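Local coordinates for saposin-like protein (Necator americanus, PDB 3S63) that probably binds lipids and interacts with membranes, as other members of the saposin-like family do, at residues Gly67-Pro71 with Met72-Leu76. Numbering follows the deposited sequence.
Sequences GSFKP and MEVCL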
ATOM      1  N   GLY A  67       3.293   2.934  13.776  1.00 49.37           N
ATOM      2  CA  GLY A  67       2.765   1.865  14.600  1.00 51.28           C
ATOM      3  C   GLY A  67       1.263   1.713  14.466  1.00 51.94           C
ATOM      4  O   GLY A  67       0.695   0.647  14.722  1.00 54.36           O
ATOM      5  N   SER A  68       0.608   2.791  14.071  1.00 61.29           N
ATOM      6  CA  SER A  68      -0.810   2.718  13.751  1.00 72.81           C
ATOM      7  C   SER A  68      -1.087   1.464  12.937  1.00 66.65           C
ATOM      8  O   SER A  68      -1.911   0.622  13.288  1.00 70.42           O
ATOM      9  CB  SER A  68      -1.229   3.957  12.935  1.00 77.29           C
ATOM     10  OG  SER A  68      -0.307   4.233  11.879  1.00 63.32           O
ATOM     11  N   PHE A  69      -0.290   1.326  11.892  1.00 51.53           N
ATOM     12  CA  PHE A  69      -0.722   0.764  10.626  1.00 47.10           C
ATOM     13  C   PHE A  69      -2.075   0.073  10.505  1.00 46.34           C
ATOM     14  O   PHE A  69      -2.284  -1.037  10.992  1.00 45.08           O
ATOM     15  CB  PHE A  69       0.369  -0.034   9.937  1.00 39.18           C
ATOM     16  CG  PHE A  69       0.298   0.078   8.465  1.00 35.86           C
ATOM     17  CD1 PHE A  69       0.202  -1.042   7.670  1.00 35.80           C
ATOM     18  CD2 PHE A  69       0.254   1.332   7.873  1.00 36.54           C
ATOM     19  CE1 PHE A  69       0.102  -0.910   6.294  1.00 33.53           C
ATOM     20  CE2 PHE A  69       0.156   1.467   6.502  1.00 31.69           C
ATOM     21  CZ  PHE A  69       0.078   0.347   5.717  1.00 29.34           C
ATOM     22  N   LYS A  70      -2.976   0.775   9.827  1.00 41.90           N
ATOM     23  CA  LYS A  70      -4.193   0.201   9.305  1.00 41.99           C
ATOM     24  C   LYS A  70      -4.204   0.529   7.815  1.00 38.75           C
ATOM     25  O   LYS A  70      -4.397   1.683   7.435  1.00 37.89           O
ATOM     26  CB  LYS A  70      -5.409   0.819   9.992  1.00 52.03           C
ATOM     27  CG  LYS A  70      -5.334   0.806  11.511  1.00 51.79           C
ATOM     28  CD  LYS A  70      -6.344   1.774  12.123  1.00 58.12           C
ATOM     29  CE  LYS A  70      -5.948   2.198  13.542  1.00 65.95           C
ATOM     30  NZ  LYS A  70      -4.833   3.205  13.562  1.00 64.80           N
ATOM     31  N   PRO A  71      -3.969  -0.485   6.966  1.00 33.77           N
ATOM     32  CA  PRO A  71      -3.894  -0.342   5.512  1.00 33.32           C
ATOM     33  C   PRO A  71      -5.073   0.445   4.926  1.00 43.69           C
ATOM     34  O   PRO A  71      -4.870   1.342   4.115  1.00 42.37           O
ATOM     35  CB  PRO A  71      -3.942  -1.792   5.028  1.00 33.10           C
ATOM     36  CG  PRO A  71      -3.361  -2.558   6.118  1.00 31.19           C
ATOM     37  CD  PRO A  71      -3.813  -1.889   7.374  1.00 36.95           C
ATOM     38  N   MET A  72      -6.288   0.110   5.338  1.00 54.18           N
ATOM     39  CA  MET A  72      -7.475   0.736   4.786  1.00 49.52           C
ATOM     40  C   MET A  72      -7.502   2.230   5.042  1.00 49.22           C
ATOM     41  O   MET A  72      -8.239   2.963   4.397  1.00 56.09           O
ATOM     42  CB  MET A  72      -8.734   0.083   5.354  1.00 54.14           C
ATOM     43  CG  MET A  72      -9.895   1.033   5.521  1.00 60.53           C
ATOM     44  SD  MET A  72     -11.314   0.642   4.491  1.00 69.69           S
ATOM     45  CE  MET A  72     -10.517   0.410   2.918  1.00 63.77           C
ATOM     46  N   GLU A  73      -6.687   2.702   5.965  1.00 37.59           N
ATOM     47  CA  GLU A  73      -6.760   4.106   6.343  1.00 38.52           C
ATOM     48  C   GLU A  73      -5.871   4.918   5.428  1.00 39.81           C
ATOM     49  O   GLU A  73      -6.209   6.035   5.033  1.00 35.18           O
ATOM     50  CB  GLU A  73      -6.297   4.290   7.787  1.00 46.94           C
ATOM     51  CG  GLU A  73      -6.973   5.422   8.535  1.00 58.04           C
ATOM     52  CD  GLU A  73      -8.010   4.912   9.528  1.00 71.91           C
ATOM     53  OE1 GLU A  73      -7.683   4.824  10.739  1.00 76.04           O
ATOM     54  OE2 GLU A  73      -9.146   4.595   9.094  1.00 68.75           O
ATOM     55  N   VAL A  74      -4.714   4.354   5.103  1.00 42.85           N
ATOM     56  CA  VAL A  74      -3.754   5.051   4.270  1.00 38.66           C
ATOM     57  C   VAL A  74      -4.269   5.013   2.830  1.00 37.47           C
ATOM     58  O   VAL A  74      -4.001   5.915   2.048  1.00 39.99           O
ATOM     59  CB  VAL A  74      -2.325   4.452   4.443  1.00 37.67           C
ATOM     60  CG1 VAL A  74      -2.362   2.971   4.260  1.00 39.67           C
ATOM     61  CG2 VAL A  74      -1.320   5.079   3.485  1.00 32.32           C
ATOM     62  N   CYS A  75      -5.054   3.991   2.503  1.00 36.21           N
ATOM     63  CA  CYS A  75      -5.645   3.858   1.172  1.00 38.45           C
ATOM     64  C   CYS A  75      -6.829   4.810   0.960  1.00 43.22           C
ATOM     65  O   CYS A  75      -7.183   5.147  -0.167  1.00 42.36           O
ATOM     66  CB  CYS A  75      -6.079   2.410   0.931  1.00 40.76           C
ATOM     67  SG  CYS A  75      -4.695   1.250   0.751  1.00 43.59           S
ATOM     68  N   LEU A  76      -7.441   5.226   2.062  1.00 43.72           N
ATOM     69  CA  LEU A  76      -8.491   6.224   2.044  1.00 36.61           C
ATOM     70  C   LEU A  76      -7.891   7.602   1.799  1.00 35.68           C
ATOM     71  O   LEU A  76      -8.478   8.430   1.104  1.00 38.66           O
ATOM     72  CB  LEU A  76      -9.238   6.207   3.384  1.00 38.70           C
ATOM     73  CG  LEU A  76     -10.222   5.058   3.641  1.00 43.97           C
ATOM     74  CD1 LEU A  76     -10.693   5.020   5.079  1.00 40.36           C
ATOM     75  CD2 LEU A  76     -11.412   5.127   2.697  1.00 46.60           C
TER
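Glu73 N donates to Lys70 O at 2.9 Å and Cys75 N to Pro71 O at 3.1 Å, with a weak bond from Val74 N also reaching Pro71 O, and these bonds close the first turn of helix 71-77, with Lys70 as the last loop residue and Pro71 as the first helical one. The start of this short helix illustrates how a helix is begun: Lys70 stands at the N-cap, and Pro71 follows it in the first turn, where the leading N-H groups of a helix have no carbonyl within it to bond, so that a proline, lacking an N-H, costs no hydrogen bond there.

On one flank the side chains of Lys70 and Glu73 run side by side. Lys70 CD passes 3.6 Å from Glu73 OE1, but NZ, swung aside by the bend at chi4 (76°), stops 4.3 Å from the same OE1. The opposite charges may attract each other, yet they form no salt bridge.

The apolar contact joins Phe69 and Val74, whose CG1 meets CE2 of the ring obliquely at 3.7 Å. Val74 has CG1 between its backbone N and carbonyl carbon (chi1 51°), which directs this methyl back toward the linker. Over the centre of one face of the same ring sits Pro71 N.

Phe69 stacks on Phe18 and, like Val74, touches Leu14 of helix 3-20, while Met64 and Leu59 of helix 46-65 meet Phe69 and Val74 respectively. The Cys75-Cys10 disulfide, part of the saposin-like fold, ties helix 71-77 covalently to helix 3-20.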